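PDB 3T6G: SH2 domain-containing protein 3C from Homo sapiens, which acts as an adapter that links BCAR1-CRK-RAPGEF1 signalling to RAP1 activation, promoting integrin-mediated cell adhesion and cell migration. Local coordinates for residues T118-R124 with K313-A317; I132-A136 with L180-L185; L44-V48 with R270-V276. The protein carries 2 engineered substitutions. All coordinates share one frame; numbering follows the deposited sequence.

Contact 1 (T118-R124 with K313-A317); sequences TGSAEER and KLEPA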
ATOM      1  N   THR A 118       1.623  25.922 -17.708  1.00 77.86           N
ATOM      2  CA  THR A 118       2.342  27.176 -17.576  1.00 79.28           C
ATOM      3  C   THR A 118       1.578  28.387 -18.112  1.00 79.04           C
ATOM      4  O   THR A 118       2.121  29.473 -18.167  1.00 75.58           O
ATOM      5  CB  THR A 118       3.705  27.114 -18.295  1.00 78.32           C
ATOM      6  OG1 THR A 118       3.507  26.684 -19.650  1.00 84.94           O
ATOM      7  CG2 THR A 118       4.649  26.150 -17.581  1.00 68.11           C
ATOM      8  N   GLY A 119       0.326  28.204 -18.506  1.00 82.02           N
ATOM      9  CA  GLY A 119      -0.420  29.293 -19.101  1.00 82.04           C
ATOM     10  C   GLY A 119      -0.554  30.439 -18.125  1.00 85.01           C
ATOM     11  O   GLY A 119      -0.224  31.590 -18.434  1.00 83.15           O
ATOM     12  N   SER A 120      -1.027  30.113 -16.928  1.00 79.85           N
ATOM     13  CA  SER A 120      -1.247  31.119 -15.905  1.00 75.09           C
ATOM     14  C   SER A 120      -1.773  30.443 -14.658  1.00 70.31           C
ATOM     15  O   SER A 120      -2.263  29.322 -14.719  1.00 79.66           O
ATOM     16  CB  SER A 120      -2.250  32.168 -16.393  1.00 69.94           C
ATOM     17  OG  SER A 120      -3.540  31.606 -16.578  1.00 69.15           O
ATOM     18  N   ALA A 121      -1.669  31.121 -13.527  1.00 62.74           N
ATOM     19  CA  ALA A 121      -2.177  30.579 -12.283  1.00 64.12           C
ATOM     20  C   ALA A 121      -3.646  30.249 -12.475  1.00 66.40           C
ATOM     21  O   ALA A 121      -4.177  29.332 -11.856  1.00 76.41           O
ATOM     22  CB  ALA A 121      -1.983  31.575 -11.148  1.00 67.17           C
ATOM     23  N   GLU A 122      -4.304  30.991 -13.352  1.00 71.27           N
ATOM     24  CA  GLU A 122      -5.739  30.803 -13.575  1.00 73.93           C
ATOM     25  C   GLU A 122      -6.107  29.487 -14.300  1.00 71.60           C
ATOM     26  O   GLU A 122      -7.062  28.812 -13.913  1.00 63.99           O
ATOM     27  CB  GLU A 122      -6.288  31.999 -14.327  1.00 68.47           C
ATOM     28  CG  GLU A 122      -7.771  32.201 -14.185  1.00 79.03           C
ATOM     29  CD  GLU A 122      -8.214  33.515 -14.813  1.00 85.04           C
ATOM     30  OE1 GLU A 122      -8.545  33.488 -16.023  1.00 80.70           O
ATOM     31  OE2 GLU A 122      -8.201  34.557 -14.099  1.00 80.54           O
ATOM     32  N   GLU A 123      -5.364  29.133 -15.350  1.00 68.27           N
ATOM     33  CA  GLU A 123      -5.514  27.811 -15.974  1.00 76.50           C
ATOM     34  C   GLU A 123      -5.120  26.695 -15.024  1.00 70.94           C
ATOM     35  O   GLU A 123      -5.836  25.691 -14.894  1.00 71.99           O
ATOM     36  CB  GLU A 123      -4.636  27.677 -17.216  1.00 87.07           C
ATOM     37  CG  GLU A 123      -5.130  28.418 -18.431  1.00 96.25           C
ATOM     38  CD  GLU A 123      -4.135  28.338 -19.566  1.00100.60           C
ATOM     39  OE1 GLU A 123      -3.632  27.211 -19.837  1.00 88.54           O
ATOM     40  OE2 GLU A 123      -3.844  29.409 -20.162  1.00101.06           O
ATOM     41  N   ARG A 124      -3.953  26.862 -14.397  1.00 58.97           N
ATOM     42  CA  ARG A 124      -3.475  25.928 -13.393  1.00 56.74           C
ATOM     43  C   ARG A 124      -4.508  25.659 -12.297  1.00 64.25           C
ATOM     44  O   ARG A 124      -4.728  24.503 -11.934  1.00 75.18           O
ATOM     45  CB  ARG A 124      -2.203  26.445 -12.768  1.00 68.11           C
ATOM     46  CG  ARG A 124      -0.960  25.893 -13.383  1.00 70.28           C
ATOM     47  CD  ARG A 124       0.079  25.754 -12.300  1.00 64.97           C
ATOM     48  NE  ARG A 124       0.227  27.009 -11.591  1.00 61.74           N
ATOM     49  CZ  ARG A 124       0.731  28.105 -12.149  1.00 67.73           C
ATOM     50  NH1 ARG A 124       1.130  28.071 -13.415  1.00 60.81           N
ATOM     51  NH2 ARG A 124       0.850  29.224 -11.440  1.00 75.59           N
ATOM     52  N   LYS A 313      10.035  28.367 -10.869  1.00 88.87           N
ATOM     53  CA  LYS A 313       9.988  29.092 -12.136  1.00 88.88           C
ATOM     54  C   LYS A 313       8.582  29.594 -12.352  1.00 90.32           C
ATOM     55  O   LYS A 313       8.366  30.717 -12.809  1.00 91.06           O
ATOM     56  CB  LYS A 313      10.357  28.179 -13.301  1.00 90.85           C
ATOM     57  CG  LYS A 313      11.825  27.813 -13.374  1.00103.71           C
ATOM     58  CD  LYS A 313      12.581  28.689 -14.377  1.00110.66           C
ATOM     59  CE  LYS A 313      14.024  28.198 -14.546  1.00114.06           C
ATOM     60  NZ  LYS A 313      14.770  28.921 -15.614  1.00115.20           N
ATOM     61  N   LEU A 314       7.622  28.737 -12.029  1.00 86.10           N
ATOM     62  CA  LEU A 314       6.222  29.081 -12.177  1.00 81.65           C
ATOM     63  C   LEU A 314       5.856  30.229 -11.247  1.00 81.92           C
ATOM     64  O   LEU A 314       5.521  31.319 -11.705  1.00 86.74           O
ATOM     65  CB  LEU A 314       5.354  27.863 -11.891  1.00 75.97           C
ATOM     66  CG  LEU A 314       4.587  27.315 -13.085  1.00 77.36           C
ATOM     67  CD1 LEU A 314       5.368  27.482 -14.375  1.00 82.05           C
ATOM     68  CD2 LEU A 314       4.248  25.865 -12.839  1.00 71.90           C
ATOM     69  N   GLU A 315       5.917  29.979  -9.943  1.00 80.42           N
ATOM     70  CA  GLU A 315       5.660  31.020  -8.947  1.00 75.46           C
ATOM     71  C   GLU A 315       6.875  31.200  -8.036  1.00 79.51           C
ATOM     72  O   GLU A 315       6.976  30.541  -7.009  1.00 77.01           O
ATOM     73  CB  GLU A 315       4.401  30.699  -8.125  1.00 66.99           C
ATOM     74  CG  GLU A 315       3.191  30.323  -8.984  1.00 74.70           C
ATOM     75  CD  GLU A 315       1.917  30.131  -8.174  1.00 84.53           C
ATOM     76  OE1 GLU A 315       1.854  30.641  -7.036  1.00 86.04           O
ATOM     77  OE2 GLU A 315       0.977  29.469  -8.681  1.00 84.17           O
ATOM     78  N   PRO A 316       7.795  32.108  -8.413  1.00 89.84           N
ATOM     79  CA  PRO A 316       9.035  32.385  -7.671  1.00 95.87           C
ATOM     80  C   PRO A 316       8.792  32.794  -6.219  1.00102.68           C
ATOM     81  O   PRO A 316       7.794  33.468  -5.931  1.00 93.72           O
ATOM     82  CB  PRO A 316       9.649  33.555  -8.444  1.00 90.11           C
ATOM     83  CG  PRO A 316       9.105  33.398  -9.843  1.00 85.87           C
ATOM     84  CD  PRO A 316       7.691  32.939  -9.628  1.00 86.16           C
ATOM     85  N   ALA A 317       9.711  32.395  -5.334  1.00110.42           N
ATOM     86  CA  ALA A 317       9.611  32.651  -3.892  1.00113.90           C
ATOM     87  C   ALA A 317      10.171  34.011  -3.436  1.00111.21           C
ATOM     88  O   ALA A 317       9.511  34.731  -2.694  1.00115.08           O
ATOM     89  CB  ALA A 317      10.287  31.521  -3.116  1.00117.21           C
TER

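Contact 2 (I132-A136 with L180-L185); sequences IQLAA and LYEKKL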
ATOM      1  N   ILE A 132      -8.568  17.573  -8.067  1.00 54.99           N
ATOM      2  CA  ILE A 132      -9.427  17.367  -6.901  1.00 57.10           C
ATOM      3  C   ILE A 132     -10.715  16.611  -7.232  1.00 63.82           C
ATOM      4  O   ILE A 132     -11.121  15.717  -6.492  1.00 72.06           O
ATOM      5  CB  ILE A 132      -9.760  18.732  -6.214  1.00 59.20           C
ATOM      6  CG1 ILE A 132      -8.535  19.254  -5.470  1.00 57.06           C
ATOM      7  CG2 ILE A 132     -10.956  18.632  -5.250  1.00 46.49           C
ATOM      8  CD1 ILE A 132      -8.534  20.764  -5.328  1.00 55.48           C
ATOM      9  N   GLN A 133     -11.365  16.987  -8.327  1.00 62.62           N
ATOM     10  CA  GLN A 133     -12.510  16.240  -8.824  1.00 62.00           C
ATOM     11  C   GLN A 133     -12.112  14.769  -9.079  1.00 63.34           C
ATOM     12  O   GLN A 133     -12.847  13.846  -8.718  1.00 63.44           O
ATOM     13  CB  GLN A 133     -13.062  16.886 -10.101  0.89 69.82           C
ATOM     14  CG  GLN A 133     -13.782  18.248  -9.900  1.00 68.30           C
ATOM     15  OE1 GLN A 133     -13.888  18.700 -12.279  1.00 69.28           O
ATOM     16  NE2 GLN A 133     -15.709  19.182 -11.054  0.85 68.10           N
ATOM     17  N   LEU A 134     -10.948  14.544  -9.684  1.00 55.43           N
ATOM     18  CA  LEU A 134     -10.469  13.177  -9.854  1.00 63.63           C
ATOM     19  C   LEU A 134     -10.362  12.458  -8.498  1.00 70.15           C
ATOM     20  O   LEU A 134     -10.781  11.306  -8.366  1.00 72.52           O
ATOM     21  CB  LEU A 134      -9.122  13.118 -10.591  1.00 59.91           C
ATOM     22  CG  LEU A 134      -8.500  11.707 -10.639  1.00 57.54           C
ATOM     23  CD1 LEU A 134      -9.543  10.663 -11.043  1.00 55.59           C
ATOM     24  CD2 LEU A 134      -7.253  11.606 -11.549  1.00 43.99           C
ATOM     25  N   ALA A 135      -9.803  13.128  -7.494  1.00 59.39           N
ATOM     26  CA  ALA A 135      -9.667  12.501  -6.185  1.00 50.96           C
ATOM     27  C   ALA A 135     -11.026  12.260  -5.540  1.00 55.89           C
ATOM     28  O   ALA A 135     -11.224  11.250  -4.868  1.00 63.01           O
ATOM     29  CB  ALA A 135      -8.769  13.309  -5.272  1.00 53.12           C
ATOM     30  N   ALA A 136     -11.971  13.169  -5.750  1.00 54.95           N
ATOM     31  CA  ALA A 136     -13.303  12.965  -5.192  1.00 57.81           C
ATOM     32  C   ALA A 136     -13.997  11.792  -5.886  1.00 61.11           C
ATOM     33  O   ALA A 136     -14.723  11.027  -5.254  1.00 62.74           O
ATOM     34  CB  ALA A 136     -14.164  14.265  -5.263  1.00 41.24           C
ATOM     35  N   LEU A 180     -14.131  21.296  -0.650  1.00 79.18           N
ATOM     36  CA  LEU A 180     -14.223  19.856  -0.729  1.00 75.65           C
ATOM     37  C   LEU A 180     -12.882  19.237  -0.300  1.00 75.30           C
ATOM     38  O   LEU A 180     -12.835  18.348   0.561  1.00 70.26           O
ATOM     39  CB  LEU A 180     -14.594  19.449  -2.148  1.00 68.56           C
ATOM     40  CG  LEU A 180     -14.867  17.958  -2.325  1.00 75.05           C
ATOM     41  CD1 LEU A 180     -16.208  17.635  -1.702  1.00 77.13           C
ATOM     42  CD2 LEU A 180     -14.830  17.541  -3.804  1.00 68.58           C
ATOM     43  N   TYR A 181     -11.802  19.752  -0.884  1.00 70.38           N
ATOM     44  CA  TYR A 181     -10.448  19.300  -0.590  1.00 67.62           C
ATOM     45  C   TYR A 181     -10.072  19.476   0.883  1.00 80.64           C
ATOM     46  O   TYR A 181      -9.663  18.513   1.542  1.00 76.05           O
ATOM     47  CB  TYR A 181      -9.454  20.052  -1.468  1.00 61.85           C
ATOM     48  CG  TYR A 181      -8.027  19.627  -1.271  1.00 64.63           C
ATOM     49  CD1 TYR A 181      -7.603  18.378  -1.663  1.00 59.97           C
ATOM     50  CD2 TYR A 181      -7.095  20.479  -0.698  1.00 71.58           C
ATOM     51  CE1 TYR A 181      -6.281  17.978  -1.480  1.00 65.36           C
ATOM     52  CE2 TYR A 181      -5.767  20.087  -0.511  1.00 69.35           C
ATOM     53  CZ  TYR A 181      -5.370  18.836  -0.906  1.00 68.97           C
ATOM     54  OH  TYR A 181      -4.064  18.432  -0.737  1.00 74.89           O
ATOM     55  N   GLU A 182     -10.218  20.706   1.392  1.00 80.59           N
ATOM     56  CA  GLU A 182      -9.758  21.056   2.736  1.00 76.74           C
ATOM     57  C   GLU A 182     -10.606  20.429   3.815  1.00 81.99           C
ATOM     58  O   GLU A 182     -10.106  20.052   4.881  1.00 79.31           O
ATOM     59  CB  GLU A 182      -9.768  22.573   2.948  1.00 83.82           C
ATOM     60  CG  GLU A 182      -8.599  23.284   2.316  1.00 93.45           C
ATOM     61  CD  GLU A 182      -7.268  22.810   2.864  1.00 94.45           C
ATOM     62  OE1 GLU A 182      -7.184  22.593   4.096  1.00 95.74           O
ATOM     63  OE2 GLU A 182      -6.311  22.660   2.062  1.00 88.58           O
ATOM     64  N   LYS A 183     -11.900  20.337   3.535  1.00 83.59           N
ATOM     65  CA  LYS A 183     -12.875  20.021   4.564  1.00 82.24           C
ATOM     66  C   LYS A 183     -13.465  18.615   4.456  1.00 85.20           C
ATOM     67  O   LYS A 183     -14.104  18.144   5.390  1.00 91.20           O
ATOM     68  CB  LYS A 183     -13.992  21.074   4.561  1.00 86.49           C
ATOM     69  CG  LYS A 183     -13.560  22.450   5.090  1.00 97.49           C
ATOM     70  CD  LYS A 183     -13.297  22.423   6.596  1.00103.09           C
ATOM     71  CE  LYS A 183     -12.957  23.803   7.140  1.00108.58           C
ATOM     72  NZ  LYS A 183     -12.698  23.779   8.616  1.00113.57           N
ATOM     73  N   LYS A 184     -13.262  17.946   3.326  1.00 86.94           N
ATOM     74  CA  LYS A 184     -13.827  16.607   3.152  1.00 87.18           C
ATOM     75  C   LYS A 184     -12.762  15.567   2.870  1.00 82.17           C
ATOM     76  O   LYS A 184     -12.602  14.614   3.626  1.00 87.35           O
ATOM     77  CB  LYS A 184     -14.868  16.597   2.032  1.00 85.55           C
ATOM     78  CG  LYS A 184     -16.060  17.523   2.284  1.00 91.82           C
ATOM     79  CD  LYS A 184     -16.915  17.055   3.450  1.00 92.28           C
ATOM     80  CE  LYS A 184     -17.976  18.085   3.799  1.00 98.41           C
ATOM     81  NZ  LYS A 184     -18.527  17.868   5.173  1.00 99.59           N
ATOM     82  N   LEU A 185     -12.029  15.771   1.783  1.00 71.34           N
ATOM     83  CA  LEU A 185     -11.091  14.785   1.299  1.00 71.85           C
ATOM     84  C   LEU A 185      -9.889  14.619   2.190  1.00 70.99           C
ATOM     85  O   LEU A 185      -9.508  13.490   2.523  1.00 72.97           O
ATOM     86  CB  LEU A 185     -10.617  15.152  -0.105  1.00 68.30           C
ATOM     87  CG  LEU A 185     -11.759  15.250  -1.098  1.00 63.78           C
ATOM     88  CD1 LEU A 185     -11.229  15.517  -2.508  1.00 56.40           C
ATOM     89  CD2 LEU A 185     -12.575  13.966  -1.019  1.00 58.06           C
TER

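Contact 3 (L44-V48 with R270-V276); sequences LLAEV and RPELLEV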
ATOM      1  N   LEU A  44      -4.191  14.243 -23.546  1.00 65.21           N
ATOM      2  CA  LEU A  44      -4.992  13.047 -23.260  1.00 59.35           C
ATOM      3  C   LEU A  44      -5.777  13.170 -21.964  1.00 61.28           C
ATOM      4  O   LEU A  44      -6.943  12.799 -21.913  1.00 66.94           O
ATOM      5  CB  LEU A  44      -4.135  11.783 -23.250  1.00 65.79           C
ATOM      6  CG  LEU A  44      -3.608  11.418 -24.639  1.00 73.27           C
ATOM      7  CD1 LEU A  44      -2.428  10.481 -24.523  1.00 72.23           C
ATOM      8  CD2 LEU A  44      -4.715  10.837 -25.538  1.00 72.60           C
ATOM      9  N   LEU A  45      -5.141  13.703 -20.923  1.00 68.16           N
ATOM     10  CA  LEU A  45      -5.804  13.903 -19.639  1.00 62.16           C
ATOM     11  C   LEU A  45      -6.912  14.940 -19.788  1.00 65.57           C
ATOM     12  O   LEU A  45      -8.031  14.743 -19.298  1.00 61.18           O
ATOM     13  CB  LEU A  45      -4.797  14.309 -18.551  1.00 51.94           C
ATOM     14  CG  LEU A  45      -3.699  13.284 -18.218  1.00 57.35           C
ATOM     15  CD1 LEU A  45      -2.540  13.878 -17.380  1.00 49.35           C
ATOM     16  CD2 LEU A  45      -4.336  12.090 -17.516  1.00 45.14           C
ATOM     17  N   ALA A  46      -6.604  16.033 -20.484  1.00 69.77           N
ATOM     18  CA  ALA A  46      -7.574  17.119 -20.685  1.00 72.98           C
ATOM     19  C   ALA A  46      -8.825  16.720 -21.468  1.00 76.33           C
ATOM     20  O   ALA A  46      -9.908  17.230 -21.189  1.00 81.52           O
ATOM     21  CB  ALA A  46      -6.913  18.310 -21.355  1.00 53.24           C
ATOM     22  N   GLU A  47      -8.665  15.827 -22.445  1.00 78.21           N
ATOM     23  CA  GLU A  47      -9.748  15.469 -23.376  1.00 76.60           C
ATOM     24  C   GLU A  47     -10.983  15.002 -22.643  1.00 69.84           C
ATOM     25  O   GLU A  47     -12.074  14.977 -23.199  1.00 76.85           O
ATOM     26  CB  GLU A  47      -9.324  14.335 -24.329  1.00 74.81           C
ATOM     27  CG  GLU A  47      -8.428  14.739 -25.500  1.00 79.39           C
ATOM     28  CD  GLU A  47      -7.977  13.547 -26.354  1.00 86.43           C
ATOM     29  OE1 GLU A  47      -8.677  12.503 -26.360  1.00 85.15           O
ATOM     30  OE2 GLU A  47      -6.913  13.655 -27.015  1.00 89.47           O
ATOM     31  N   VAL A  48     -10.817  14.609 -21.391  1.00 61.88           N
ATOM     32  CA  VAL A  48     -11.854  13.813 -20.787  1.00 58.46           C
ATOM     33  C   VAL A  48     -12.114  14.200 -19.332  1.00 57.36           C
ATOM     34  O   VAL A  48     -11.215  14.645 -18.621  1.00 56.33           O
ATOM     35  CB  VAL A  48     -11.532  12.309 -20.965  1.00 53.31           C
ATOM     36  CG1 VAL A  48     -10.806  11.738 -19.747  1.00 48.67           C
ATOM     37  CG2 VAL A  48     -12.794  11.542 -21.250  1.00 62.33           C
ATOM     38  N   ARG A 270     -10.473   3.865 -23.416  1.00 68.77           N
ATOM     39  CA  ARG A 270      -9.655   4.440 -24.469  1.00 72.28           C
ATOM     40  C   ARG A 270      -8.212   4.029 -24.239  1.00 73.40           C
ATOM     41  O   ARG A 270      -7.556   4.536 -23.338  1.00 83.53           O
ATOM     42  CB  ARG A 270      -9.751   5.958 -24.474  1.00 73.17           C
ATOM     43  CG  ARG A 270     -11.133   6.500 -24.200  1.00 77.38           C
ATOM     44  CD  ARG A 270     -11.050   7.997 -23.994  1.00 76.72           C
ATOM     45  NE  ARG A 270     -12.296   8.676 -24.329  1.00 82.84           N
ATOM     46  CZ  ARG A 270     -12.349   9.753 -25.101  1.00 86.09           C
ATOM     47  NH1 ARG A 270     -11.228  10.256 -25.605  1.00 82.79           N
ATOM     48  NH2 ARG A 270     -13.516  10.327 -25.370  1.00 93.94           N
ATOM     49  N   PRO A 271      -7.723   3.091 -25.051  1.00 63.11           N
ATOM     50  CA  PRO A 271      -6.343   2.614 -25.111  1.00 62.09           C
ATOM     51  C   PRO A 271      -5.287   3.623 -24.654  1.00 67.44           C
ATOM     52  O   PRO A 271      -4.513   3.315 -23.732  1.00 77.69           O
ATOM     53  CB  PRO A 271      -6.159   2.295 -26.600  1.00 66.25           C
ATOM     54  CG  PRO A 271      -7.590   2.316 -27.215  1.00 59.06           C
ATOM     55  CD  PRO A 271      -8.548   2.414 -26.058  1.00 58.65           C
ATOM     56  N   GLU A 272      -5.249   4.799 -25.276  1.00 67.87           N
ATOM     57  CA  GLU A 272      -4.186   5.773 -24.999  1.00 66.72           C
ATOM     58  C   GLU A 272      -4.227   6.226 -23.556  1.00 66.79           C
ATOM     59  O   GLU A 272      -3.201   6.479 -22.925  1.00 70.93           O
ATOM     60  CB  GLU A 272      -4.304   6.988 -25.911  1.00 67.66           C
ATOM     61  CG  GLU A 272      -4.425   6.659 -27.388  1.00 74.20           C
ATOM     62  CD  GLU A 272      -4.189   7.879 -28.261  1.00 82.61           C
ATOM     63  OE1 GLU A 272      -5.064   8.773 -28.284  1.00 82.33           O
ATOM     64  OE2 GLU A 272      -3.119   7.948 -28.907  1.00 86.23           O
ATOM     65  N   LEU A 273      -5.438   6.322 -23.041  1.00 69.08           N
ATOM     66  CA  LEU A 273      -5.650   6.739 -21.679  1.00 66.53           C
ATOM     67  C   LEU A 273      -5.111   5.671 -20.752  1.00 68.70           C
ATOM     68  O   LEU A 273      -4.435   5.997 -19.772  1.00 67.05           O
ATOM     69  CB  LEU A 273      -7.134   6.964 -21.432  1.00 74.99           C
ATOM     70  CG  LEU A 273      -7.583   8.365 -21.047  1.00 70.39           C
ATOM     71  CD1 LEU A 273      -8.997   8.276 -20.512  1.00 76.58           C
ATOM     72  CD2 LEU A 273      -6.664   8.937 -19.980  1.00 67.44           C
ATOM     73  N   LEU A 274      -5.389   4.400 -21.058  1.00 70.04           N
ATOM     74  CA  LEU A 274      -4.822   3.300 -20.260  1.00 58.49           C
ATOM     75  C   LEU A 274      -3.311   3.402 -20.305  1.00 57.04           C
ATOM     76  O   LEU A 274      -2.655   3.332 -19.262  1.00 58.31           O
ATOM     77  CB  LEU A 274      -5.280   1.911 -20.725  1.00 57.08           C
ATOM     78  CG  LEU A 274      -6.757   1.589 -20.481  1.00 56.32           C
ATOM     79  CD1 LEU A 274      -7.127   0.182 -20.886  1.00 63.67           C
ATOM     80  CD2 LEU A 274      -7.087   1.790 -19.048  1.00 51.08           C
ATOM     81  N   GLU A 275      -2.739   3.620 -21.489  1.00 43.88           N
ATOM     82  CA  GLU A 275      -1.281   3.762 -21.514  1.00 48.43           C
ATOM     83  C   GLU A 275      -0.784   4.801 -20.495  1.00 61.68           C
ATOM     84  O   GLU A 275       0.182   4.537 -19.748  1.00 59.80           O
ATOM     85  CB  GLU A 275      -0.784   4.117 -22.897  1.00 54.81           C
ATOM     86  CG  GLU A 275       0.716   4.064 -23.026  1.00 61.66           C
ATOM     87  CD  GLU A 275       1.145   3.777 -24.458  1.00 71.95           C
ATOM     88  OE1 GLU A 275       0.279   3.353 -25.262  1.00 73.82           O
ATOM     89  OE2 GLU A 275       2.340   3.979 -24.786  1.00 76.71           O
ATOM     90  N   VAL A 276      -1.468   5.959 -20.453  1.00 56.56           N
ATOM     91  CA  VAL A 276      -1.048   7.117 -19.645  1.00 50.08           C
ATOM     92  C   VAL A 276      -0.991   6.759 -18.166  1.00 56.98           C
ATOM     93  O   VAL A 276      -0.122   7.210 -17.429  1.00 52.66           O
ATOM     94  CB  VAL A 276      -2.006   8.328 -19.874  1.00 59.02           C
ATOM     95  CG1 VAL A 276      -1.731   9.412 -18.888  1.00 52.98           C
ATOM     96  CG2 VAL A 276      -1.879   8.873 -21.321  1.00 46.36           C
TER

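Contact 1 (T118-R124 with K313-A317)
Glu-315 OE2 is gripped by two groups, the guanidinium of Arg-124 and the hydroxyl of Thr-166. The arginine supplies the charged partner: its NH2 lies 2.8 Å from Glu-315 OE2 in a salt bridge whose N-H...O angle is 149°. NH2 reaches the oxygen on its anti side, somewhat out of the carboxylate plane. Of the guanidinium nitrogens only NH2 bonds the carboxylate, through OE2, with the two planes 46° apart; Glu-315 OE1 is bonded instead to the backbone N of Gln-165. Thr-166 OG1 also bonds Arg-124 NE, while Arg-124 NH1 goes to the carbonyl of Ser-117; all three guanidinium nitrogens are therefore used, which fixes the rotation of the group.

Leu-314 comes over one face of the guanidinium, with its CG 3.6 Å from Arg-124 NH1. The arginine gets there on a chain bent at chi2 and chi3, which curls it back over Ser-120 O and Ala-121 CA. Further out, the methyl CG2 of Thr-118 meets Leu-314 CD1 at 3.5 Å, the two side chains crossing nearly at right angles. Ser-120 N-caps helix 121-140, its OG taking a weak bond from Glu-123 N. This is a buried ion pair joining a helix start to a helix end, where helix 296-314 runs out in the Cdc25-homology domain.

Contact 2 (I132-A136 with L180-L185)
In Ile-132 a chi1 of -73° sets CG1 beside the backbone N and leaves CG2 beside the carbonyl carbon, giving each branch its own neighbour; in Tyr-181 a chi1 of -178° swings the ring beside its own carbonyl carbon, across the path of the isoleucine. Ile-132 CG1 therefore meets Tyr-181 CD1 at 4.0 Å, approaching the ring obliquely, while Ile-132 CD1 rests against Tyr-181 CB. The other branch, CG2, faces Leu-185 CD1 at 4.2 Å.

Leu-185 CD1 sits between Ile-132, Ala-135 and Ala-136, close enough to the backbone to lie 4.0 Å from Ile-132 O. Leu-180 CD2 lies 3.6 Å from Ala-136 CB, the closest approach of the contact. No hydrogen bond crosses it; the side-chain contacts are all carbon to carbon. Within 180-185 the helix widens into a pi-type turn, and Leu-180 O accepts from both Lys-184 N and Leu-185 N.

The local axes come within 11.0 Å at their closest approach. Met-152 and Leu-155 of helix 145-155 also pack on Tyr-181, and Leu-155 reaches Ile-132 as well. Near-parallel helix packing through apolar side chains, as here between helices 121-140 and 175-193, contributes to the interior of this all-helical Cdc25-homology domain.

Contact 3 (L44-V48 with R270-V276)
Leu-44 is the main bump of this contact, pushed between Glu-272 and Val-276, which stand one turn apart on helix 271-276. Its two methyls part company there. CD1 goes to Val-276 CG2 at 3.6 Å, whereas CD2 lies near Glu-272 CB and also comes within 3.5 Å of Glu-272 OE1. The leucine crosses the glutamate at about a right angle, and the glutamate, from CB to its carboxylate OE1, forms one wall of the hollow.

Val-276 is shared between two leucines. Its chi1 of 170° places CG1 beside the carbonyl carbon and CG2 beside the backbone N, and the fork is divided accordingly: CG2 takes Leu-44, and CG1 meets Leu-45 CD2 at 4.0 Å. Leu-273 fills the next hollow, bringing CD1 to 4.0 Å from Val-48 CG1 while its CD2 comes near the carbonyl oxygen of Leu-44.

At the outer margin Arg-270 stretches an extended chain back over Val-48, whose CG2 lies above one face of the guanidinium, offset toward its rim. At the guanidinium edge, near its plane, Glu-47 OE1 stands 3.5 Å from Arg-270 NH1, a long salt bridge without a hydrogen bond and with the two planes 62° apart. The positive charge of Arg-270 may partly offset the nearness of the Glu-47 and Glu-272 carboxylates.

Inward, Leu-53 of helix 50-64 packs on both Val-48 and Leu-273, and Met-109 of helix 93-115 touches Val-276. The contact thus joins the end of helix 35-46 to the short helix 271-276, with helices 50-64 and 93-115 bordering its buried side.

How the contacts relate
Contact 2 is the buried one: its side chains meet through carbon atoms alone, and it has no polar bond across it. Contacts 1 and 3 are only partly buried and mix greasy packing with charge, but differently. In contact 1 the ion pair itself is buried and wired into further hydrogen bonds; in contact 3 it is long and lies among exposed residues, while leucines and valines do the packing. Contacts 1 and 2 share helix 121-140, using its start and its second half, with centres about 21 Å apart. Contact 3 uses other helices, and its segments alternate along the chain with those of contact 1. None of the three touches another.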